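Local atomic coordinates of glycoside hydrolase family 31 (Kribbella flavida DSM 17836, PDB entry 5X3I), a protein that hydrolyses alpha-1,3-glucosidic linkages of the starch-derived cyclic tetrasaccharide cyclobis-(1-6)-alpha-nigerosyl inside the cell, releasing isomaltose. Residues I394-E400 and W434-M440; G417-L421 and L439-L443. The protein carries 1 engineered substitution. All blocks are in the same frame, centred on the assembly; numbering follows the deposited sequence.

Contact 1 (I394-E400 and W434-M440); sequences IPLQKTE and WFPQALM
Lys398 and Phe435 make the closest side-chain packing here. The lysine chain, extended beyond CG, crosses the ring at about a right angle and lays CE over one face, 3.3 Å from Phe435 CE2. Its NZ, 4.5 Å from the Phe435 ring centroid, adds a cation-pi component, while the ammonium itself is hydrogen-bonded to the carbonyl of Glu339. Leu396 fills in beside this pair: CD1 lies against Phe435 CB, CB meets the methyl of Ala438, and CD2 rests 3.7 Å from Met440 CG, the two side chains running the same way. Ile394 splits its branches between the aromatics, CG2 reaching Phe435 and CD1 coming to the edge of the Trp434 ring, 3.9 Å from CH2. Behind these groups, Gln397 and Leu439 form a single antiparallel hydrogen-bonded pair, with Gln397 N to Leu439 O (2.8 Å, 165° at the hydrogen) straighter than its return bond.

Beyond Lys398 the packing thins and polar links near solvent come in, though Thr399 CG2 still lies against Leu439 CG. With chi1 at 55°, Thr399 OG1 sits between its backbone N and carbonyl carbon and donates to Gln437 O at 2.6 Å, from well above the carbonyl plane; Arg429 NE also reaches this oxygen. A water bridges Glu400 N and Pro436 O, within the type II turn from Phe435 to Ala438. The pairing joins the loop leaving barrel strand 388-393 to a later part of the excursion before strand 467-470, and Ile394's side chain lies about 5 Å from that of engineered Ala471, the inferred nucleophile position of this GH31 TIM barrel.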
ATOM      1  N   ILE A 394       8.862   9.505  -5.337  1.00 11.73           N
ATOM      2  CA  ILE A 394       8.444   8.369  -6.142  1.00 11.79           C
ATOM      3  C   ILE A 394       9.713   7.635  -6.598  1.00 12.83           C
ATOM      4  O   ILE A 394      10.701   8.271  -6.922  1.00 14.76           O
ATOM      5  CB  ILE A 394       7.576   8.838  -7.350  1.00 16.33           C
ATOM      6  CG1 ILE A 394       6.986   7.652  -8.120  1.00 15.17           C
ATOM      7  CG2 ILE A 394       8.361   9.765  -8.267  1.00 15.34           C
ATOM      8  CD1 ILE A 394       5.748   7.066  -7.482  1.00 16.63           C
ATOM      9  N   PRO A 395       9.697   6.289  -6.623  1.00 12.02           N
ATOM     10  CA  PRO A 395      10.924   5.590  -7.025  1.00 12.44           C
ATOM     11  C   PRO A 395      10.975   5.352  -8.529  1.00 13.70           C
ATOM     12  O   PRO A 395      10.988   4.198  -8.970  1.00 12.60           O
ATOM     13  CB  PRO A 395      10.826   4.266  -6.270  1.00 12.38           C
ATOM     14  CG  PRO A 395       9.341   4.003  -6.242  1.00 11.12           C
ATOM     15  CD  PRO A 395       8.677   5.354  -6.117  1.00 12.84           C
ATOM     16  N   LEU A 396      10.979   6.438  -9.291  1.00 11.02           N
ATOM     17  CA  LEU A 396      10.949   6.396 -10.746  1.00 14.34           C
ATOM     18  C   LEU A 396      11.768   7.534 -11.329  1.00 16.18           C
ATOM     19  O   LEU A 396      11.710   8.657 -10.834  1.00 16.73           O
ATOM     20  CB  LEU A 396       9.516   6.492 -11.265  1.00 13.92           C
ATOM     21  CG  LEU A 396       8.578   5.333 -10.933  1.00 16.16           C
ATOM     22  CD1 LEU A 396       7.141   5.668 -11.321  1.00 14.78           C
ATOM     23  CD2 LEU A 396       9.067   4.080 -11.633  1.00 14.59           C
ATOM     24  N   GLN A 397      12.505   7.232 -12.385  1.00 14.14           N
ATOM     25  CA  GLN A 397      13.272   8.218 -13.114  1.00 14.45           C
ATOM     26  C   GLN A 397      12.704   8.382 -14.520  1.00 16.04           C
ATOM     27  O   GLN A 397      12.846   7.490 -15.351  1.00 15.47           O
ATOM     28  CB  GLN A 397      14.733   7.805 -13.183  1.00 14.30           C
ATOM     29  CG  GLN A 397      15.650   8.863 -13.745  1.00 18.19           C
ATOM     30  CD  GLN A 397      15.865  10.001 -12.761  1.00 15.30           C
ATOM     31  OE1 GLN A 397      15.613   9.849 -11.578  1.00 17.27           O
ATOM     32  NE2 GLN A 397      16.312  11.142 -13.257  1.00 15.03           N
ATOM     33  N   LYS A 398      12.086   9.531 -14.774  1.00 16.67           N
ATOM     34  CA  LYS A 398      11.439   9.808 -16.051  1.00 16.74           C
ATOM     35  C   LYS A 398      12.416   9.710 -17.212  1.00 17.67           C
ATOM     36  O   LYS A 398      13.531  10.220 -17.146  1.00 19.36           O
ATOM     37  CB  LYS A 398      10.791  11.189 -16.044  1.00 17.22           C
ATOM     38  CG  LYS A 398       9.594  11.323 -15.125  1.00 20.01           C
ATOM     39  CD  LYS A 398       8.877  12.631 -15.381  1.00 19.69           C
ATOM     40  CE  LYS A 398       7.724  12.833 -14.427  1.00 20.36           C
ATOM     41  NZ  LYS A 398       7.009  14.101 -14.679  1.00 21.08           N
ATOM     42  N   THR A 399      12.015   8.967 -18.234  1.00 20.27           N
ATOM     43  CA  THR A 399      12.778   8.847 -19.470  1.00 21.09           C
ATOM     44  C   THR A 399      12.289   9.715 -20.635  1.00 23.44           C
ATOM     45  O   THR A 399      12.902   9.726 -21.691  1.00 24.49           O
ATOM     46  CB  THR A 399      12.784   7.399 -19.934  1.00 20.25           C
ATOM     47  OG1 THR A 399      11.434   6.941 -20.043  1.00 21.42           O
ATOM     48  CG2 THR A 399      13.511   6.554 -18.919  1.00 17.01           C
ATOM     49  N   GLU A 400      11.191  10.436 -20.444  1.00 23.99           N
ATOM     50  CA  GLU A 400      10.541  11.131 -21.551  1.00 25.53           C
ATOM     51  C   GLU A 400      11.260  12.416 -21.956  1.00 28.93           C
ATOM     52  O   GLU A 400      10.898  13.046 -22.941  1.00 33.50           O
ATOM     53  CB  GLU A 400       9.085  11.438 -21.201  1.00 28.04           C
ATOM     54  CG  GLU A 400       8.921  12.567 -20.211  1.00 31.41           C
ATOM     55  CD  GLU A 400       7.660  12.442 -19.384  1.00 35.84           C
ATOM     56  OE1 GLU A 400       7.524  11.436 -18.658  1.00 32.69           O
ATOM     57  OE2 GLU A 400       6.807  13.351 -19.460  1.00 40.93           O
ATOM     58  N   TRP A 434       0.864   6.026 -15.611  1.00 53.44           N
ATOM     59  CA  TRP A 434       1.479   7.404 -15.458  1.00 48.73           C
ATOM     60  C   TRP A 434       3.013   7.348 -15.131  1.00 39.96           C
ATOM     61  O   TRP A 434       3.456   6.384 -14.691  1.00 39.93           O
ATOM     62  CB  TRP A 434       0.594   8.208 -14.467  1.00 45.73           C
ATOM     63  CG  TRP A 434       1.092   9.145 -13.374  1.00 43.52           C
ATOM     64  CD1 TRP A 434       0.707  10.436 -13.202  1.00 42.77           C
ATOM     65  CD2 TRP A 434       1.969   8.856 -12.283  1.00 39.86           C
ATOM     66  NE1 TRP A 434       1.290  10.967 -12.107  1.00 41.10           N
ATOM     67  CE2 TRP A 434       2.068  10.021 -11.516  1.00 38.95           C
ATOM     68  CE3 TRP A 434       2.682   7.743 -11.890  1.00 35.91           C
ATOM     69  CZ2 TRP A 434       2.861  10.104 -10.397  1.00 35.35           C
ATOM     70  CZ3 TRP A 434       3.457   7.829 -10.789  1.00 35.93           C
ATOM     71  CH2 TRP A 434       3.539   9.004 -10.046  1.00 36.44           C
ATOM     72  N   PHE A 435       3.789   8.379 -15.390  1.00 40.09           N
ATOM     73  CA  PHE A 435       5.248   8.312 -15.392  1.00 37.25           C
ATOM     74  C   PHE A 435       5.663   7.225 -16.419  1.00 38.31           C
ATOM     75  O   PHE A 435       6.245   6.263 -16.038  1.00 31.38           O
ATOM     76  CB  PHE A 435       5.818   7.976 -13.993  1.00 30.28           C
ATOM     77  CG  PHE A 435       6.136   9.169 -13.131  1.00 31.09           C
ATOM     78  CD1 PHE A 435       5.141   9.959 -12.643  1.00 30.40           C
ATOM     79  CD2 PHE A 435       7.439   9.491 -12.817  1.00 27.47           C
ATOM     80  CE1 PHE A 435       5.406  11.044 -11.861  1.00 30.57           C
ATOM     81  CE2 PHE A 435       7.720  10.541 -12.015  1.00 25.18           C
ATOM     82  CZ  PHE A 435       6.700  11.329 -11.537  1.00 26.94           C
ATOM     83  N   PRO A 436       5.304   7.387 -17.702  1.00 41.82           N
ATOM     84  CA  PRO A 436       5.414   6.294 -18.668  1.00 36.78           C
ATOM     85  C   PRO A 436       6.852   5.943 -18.991  1.00 29.10           C
ATOM     86  O   PRO A 436       7.647   6.833 -19.277  1.00 29.72           O
ATOM     87  CB  PRO A 436       4.716   6.853 -19.904  1.00 42.27           C
ATOM     88  CG  PRO A 436       4.986   8.322 -19.827  1.00 41.52           C
ATOM     89  CD  PRO A 436       4.944   8.660 -18.355  1.00 42.61           C
ATOM     90  N   GLN A 437       7.169   4.656 -18.967  1.00 25.76           N
ATOM     91  CA  GLN A 437       8.492   4.181 -19.341  1.00 24.57           C
ATOM     92  C   GLN A 437       9.597   4.703 -18.430  1.00 23.01           C
ATOM     93  O   GLN A 437      10.761   4.698 -18.814  1.00 23.88           O
ATOM     94  CB  GLN A 437       8.804   4.587 -20.783  1.00 25.15           C
ATOM     95  CG  GLN A 437       7.738   4.191 -21.773  1.00 33.07           C
ATOM     96  CD  GLN A 437       7.834   2.738 -22.129  1.00 36.24           C
ATOM     97  OE1 GLN A 437       8.709   2.339 -22.897  1.00 40.16           O
ATOM     98  NE2 GLN A 437       6.948   1.925 -21.560  1.00 35.37           N
ATOM     99  N   ALA A 438       9.244   5.112 -17.218  1.00 21.48           N
ATOM    100  CA  ALA A 438      10.252   5.571 -16.268  1.00 18.01           C
ATOM    101  C   ALA A 438      11.080   4.388 -15.775  1.00 17.11           C
ATOM    102  O   ALA A 438      10.555   3.296 -15.626  1.00 19.71           O
ATOM    103  CB  ALA A 438       9.595   6.295 -15.098  1.00 17.22           C
ATOM    104  N   LEU A 439      12.368   4.606 -15.528  1.00 17.43           N
ATOM    105  CA  LEU A 439      13.223   3.580 -14.914  1.00 16.67           C
ATOM    106  C   LEU A 439      12.980   3.473 -13.412  1.00 16.35           C
ATOM    107  O   LEU A 439      12.562   4.436 -12.781  1.00 17.76           O
ATOM    108  CB  LEU A 439      14.702   3.885 -15.158  1.00 14.80           C
ATOM    109  CG  LEU A 439      15.050   4.315 -16.579  1.00 15.69           C
ATOM    110  CD1 LEU A 439      16.521   4.594 -16.705  1.00 15.66           C
ATOM    111  CD2 LEU A 439      14.614   3.238 -17.561  1.00 16.17           C
ATOM    112  N   MET A 440      13.244   2.303 -12.850  1.00 16.02           N
ATOM    113  CA  MET A 440      13.195   2.109 -11.404  1.00 14.28           C
ATOM    114  C   MET A 440      14.607   1.982 -10.858  1.00 13.54           C
ATOM    115  O   MET A 440      15.352   1.126 -11.312  1.00 17.33           O
ATOM    116  CB  MET A 440      12.388   0.857 -11.030  1.00 16.10           C
ATOM    117  CG  MET A 440      10.888   0.909 -11.319  1.00 15.68           C
ATOM    118  SD  MET A 440      10.058  -0.656 -10.912  1.00 16.18           S
ATOM    119  CE  MET A 440       9.950  -0.543  -9.131  1.00 13.02           C
TER
HETATM  120  O   HOH W   1       8.922   9.499 -18.376  1.00 29.05           O

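Contact 2 (G417-L421 and L439-L443); sequences GHAVL and LMPDL
Two backbone hydrogen bonds tie His418-Val420 to Met440-Asp442. Val420 N donates to Met440 O at 2.9 Å in an almost straight bond, 173° at the hydrogen. Asp442 N returns the grip on His418 O at 2.8 Å. Between them Ala419 and Pro441 face each other as an isolated backbone bridge, and the CA of Pro441 adds a C-H...O contact to His418 O. The main side-chain contribution is one methyl: Val420 CG2 lies 4.0 Å from Met440 CB and 3.8 Å from Asp442 CA, tucked alongside the backbone of 440-442.

Waters form the next layer. One spans from Ala419 O to Asp442 OD2, giving a proton to each, with 2.6 Å to the carboxylate oxygen. Another accepts the N-H of Met440 at 2.9 Å and lies 2.9 Å from Val420 O, to which it may donate, bridging the two segments beyond the direct bonds.

Further out, the Asp442 carboxylate is swung away from its backbone N (chi1 -175°), where OD1 takes a bond from Ser444 OG and OD2 one from Ala484 N; the buried charge is thus shared among several donors, which should stabilise it. The imidazole of His418 leads away from the bridge to stack on Trp451 and bond Thr448 through ND1. Tyr496, from helix 496-510, bonds Pro441 O. The result is an isolated beta bridge between two loop segments, buried within the excursion between helices 404-415 and 446-454 of the GH31 catalytic TIM barrel.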
ATOM      1  N   GLY A 417      24.666   0.922 -13.894  1.00 18.01           N
ATOM      2  CA  GLY A 417      23.953  -0.214 -13.347  1.00 19.06           C
ATOM      3  C   GLY A 417      23.071   0.077 -12.142  1.00 17.25           C
ATOM      4  O   GLY A 417      23.002  -0.730 -11.232  1.00 16.41           O
ATOM      5  N   HIS A 418      22.410   1.230 -12.137  1.00 16.59           N
ATOM      6  CA  HIS A 418      21.527   1.609 -11.037  1.00 14.48           C
ATOM      7  C   HIS A 418      20.054   1.297 -11.318  1.00 13.83           C
ATOM      8  O   HIS A 418      19.198   1.583 -10.493  1.00 15.77           O
ATOM      9  CB  HIS A 418      21.671   3.098 -10.719  1.00 14.29           C
ATOM     10  CG  HIS A 418      23.009   3.477 -10.171  1.00 14.18           C
ATOM     11  ND1 HIS A 418      23.580   2.843  -9.091  1.00 15.95           N
ATOM     12  CD2 HIS A 418      23.885   4.438 -10.548  1.00 14.46           C
ATOM     13  CE1 HIS A 418      24.753   3.389  -8.832  1.00 13.89           C
ATOM     14  NE2 HIS A 418      24.961   4.356  -9.702  1.00 15.86           N
ATOM     15  N   ALA A 419      19.763   0.756 -12.497  1.00 14.99           N
ATOM     16  CA  ALA A 419      18.379   0.504 -12.889  1.00 14.60           C
ATOM     17  C   ALA A 419      17.998  -0.973 -12.776  1.00 16.00           C
ATOM     18  O   ALA A 419      18.795  -1.849 -13.094  1.00 18.82           O
ATOM     19  CB  ALA A 419      18.133   0.987 -14.310  1.00 14.61           C
ATOM     20  N   VAL A 420      16.773  -1.224 -12.333  1.00 14.07           N
ATOM     21  CA  VAL A 420      16.200  -2.559 -12.368  1.00 15.91           C
ATOM     22  C   VAL A 420      16.178  -3.024 -13.824  1.00 15.67           C
ATOM     23  O   VAL A 420      15.854  -2.245 -14.714  1.00 18.17           O
ATOM     24  CB  VAL A 420      14.779  -2.590 -11.771  1.00 15.50           C
ATOM     25  CG1 VAL A 420      14.144  -3.976 -11.942  1.00 16.34           C
ATOM     26  CG2 VAL A 420      14.802  -2.188 -10.300  1.00 13.37           C
ATOM     27  N   LEU A 421      16.538  -4.279 -14.057  1.00 15.77           N
ATOM     28  CA  LEU A 421      16.755  -4.790 -15.411  1.00 17.75           C
ATOM     29  C   LEU A 421      15.709  -5.806 -15.877  1.00 16.34           C
ATOM     30  O   LEU A 421      15.136  -6.531 -15.071  1.00 18.02           O
ATOM     31  CB  LEU A 421      18.130  -5.443 -15.510  1.00 18.08           C
ATOM     32  CG  LEU A 421      19.383  -4.601 -15.283  1.00 20.00           C
ATOM     33  CD1 LEU A 421      20.633  -5.473 -15.482  1.00 19.61           C
ATOM     34  CD2 LEU A 421      19.394  -3.402 -16.207  1.00 17.29           C
ATOM     35  N   LEU A 439      12.368   4.606 -15.528  1.00 17.43           N
ATOM     36  CA  LEU A 439      13.223   3.580 -14.914  1.00 16.67           C
ATOM     37  C   LEU A 439      12.980   3.473 -13.412  1.00 16.35           C
ATOM     38  O   LEU A 439      12.562   4.436 -12.781  1.00 17.76           O
ATOM     39  CB  LEU A 439      14.702   3.885 -15.158  1.00 14.80           C
ATOM     40  CG  LEU A 439      15.050   4.315 -16.579  1.00 15.69           C
ATOM     41  CD1 LEU A 439      16.521   4.594 -16.705  1.00 15.66           C
ATOM     42  CD2 LEU A 439      14.614   3.238 -17.561  1.00 16.17           C
ATOM     43  N   MET A 440      13.244   2.303 -12.850  1.00 16.02           N
ATOM     44  CA  MET A 440      13.195   2.109 -11.404  1.00 14.28           C
ATOM     45  C   MET A 440      14.607   1.982 -10.858  1.00 13.54           C
ATOM     46  O   MET A 440      15.352   1.126 -11.312  1.00 17.33           O
ATOM     47  CB  MET A 440      12.388   0.857 -11.030  1.00 16.10           C
ATOM     48  CG  MET A 440      10.888   0.909 -11.319  1.00 15.68           C
ATOM     49  SD  MET A 440      10.058  -0.656 -10.912  1.00 16.18           S
ATOM     50  CE  MET A 440       9.950  -0.543  -9.131  1.00 13.02           C
ATOM     51  N   PRO A 441      14.982   2.820  -9.877  1.00 12.36           N
ATOM     52  CA  PRO A 441      16.311   2.605  -9.295  1.00 14.18           C
ATOM     53  C   PRO A 441      16.342   1.260  -8.586  1.00 13.87           C
ATOM     54  O   PRO A 441      15.353   0.877  -7.974  1.00 11.79           O
ATOM     55  CB  PRO A 441      16.463   3.766  -8.303  1.00 11.90           C
ATOM     56  CG  PRO A 441      15.075   4.091  -7.900  1.00 11.30           C
ATOM     57  CD  PRO A 441      14.203   3.817  -9.128  1.00 12.33           C
ATOM     58  N   ASP A 442      17.456   0.555  -8.625  1.00 14.83           N
ATOM     59  CA  ASP A 442      17.416  -0.752  -8.022  1.00 16.04           C
ATOM     60  C   ASP A 442      17.845  -0.588  -6.580  1.00 13.08           C
ATOM     61  O   ASP A 442      19.021  -0.647  -6.254  1.00 14.82           O
ATOM     62  CB  ASP A 442      18.364  -1.679  -8.797  1.00 15.32           C
ATOM     63  CG  ASP A 442      18.331  -3.117  -8.329  1.00 14.79           C
ATOM     64  OD1 ASP A 442      17.788  -3.423  -7.259  1.00 14.73           O
ATOM     65  OD2 ASP A 442      18.895  -3.950  -9.057  1.00 18.39           O
ATOM     66  N   LEU A 443      16.856  -0.604  -5.703  1.00 14.76           N
ATOM     67  CA  LEU A 443      17.060  -0.224  -4.313  1.00 15.00           C
ATOM     68  C   LEU A 443      17.312  -1.486  -3.511  1.00 13.95           C
ATOM     69  O   LEU A 443      17.428  -1.445  -2.296  1.00 14.44           O
ATOM     70  CB  LEU A 443      15.864   0.573  -3.772  1.00 12.31           C
ATOM     71  CG  LEU A 443      15.658   1.944  -4.439  1.00 12.19           C
ATOM     72  CD1 LEU A 443      14.367   2.586  -3.995  1.00 12.57           C
ATOM     73  CD2 LEU A 443      16.848   2.888  -4.191  1.00 10.52           C
TER
HETATM   74  O   HOH W   2      20.034  -3.618 -11.330  1.00 20.23           O
HETATM   75  O   HOH W   3      14.593   0.391 -14.489  1.00 15.66           O

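Overall arrangement
Contacts 1 and 2 share Leu439 and Met440, so the run 434-443 is held first by the loop leaving strand 388-393 and then by the chain just past helix 404-415. They meet directly, Pro395 O lying 3.2 Å from Pro441 CD. Contact 2 is wholly buried and small, carried by backbone bonds and bridging waters, one of them held by a carboxylate that outside donors fix in place. Contact 1 is larger and only partly buried: aliphatic and aromatic side chains dominate at its Ile394 end, nearest the active site, while polar links take over toward Glu400. Both belong to the same excursion between two strands of the barrel.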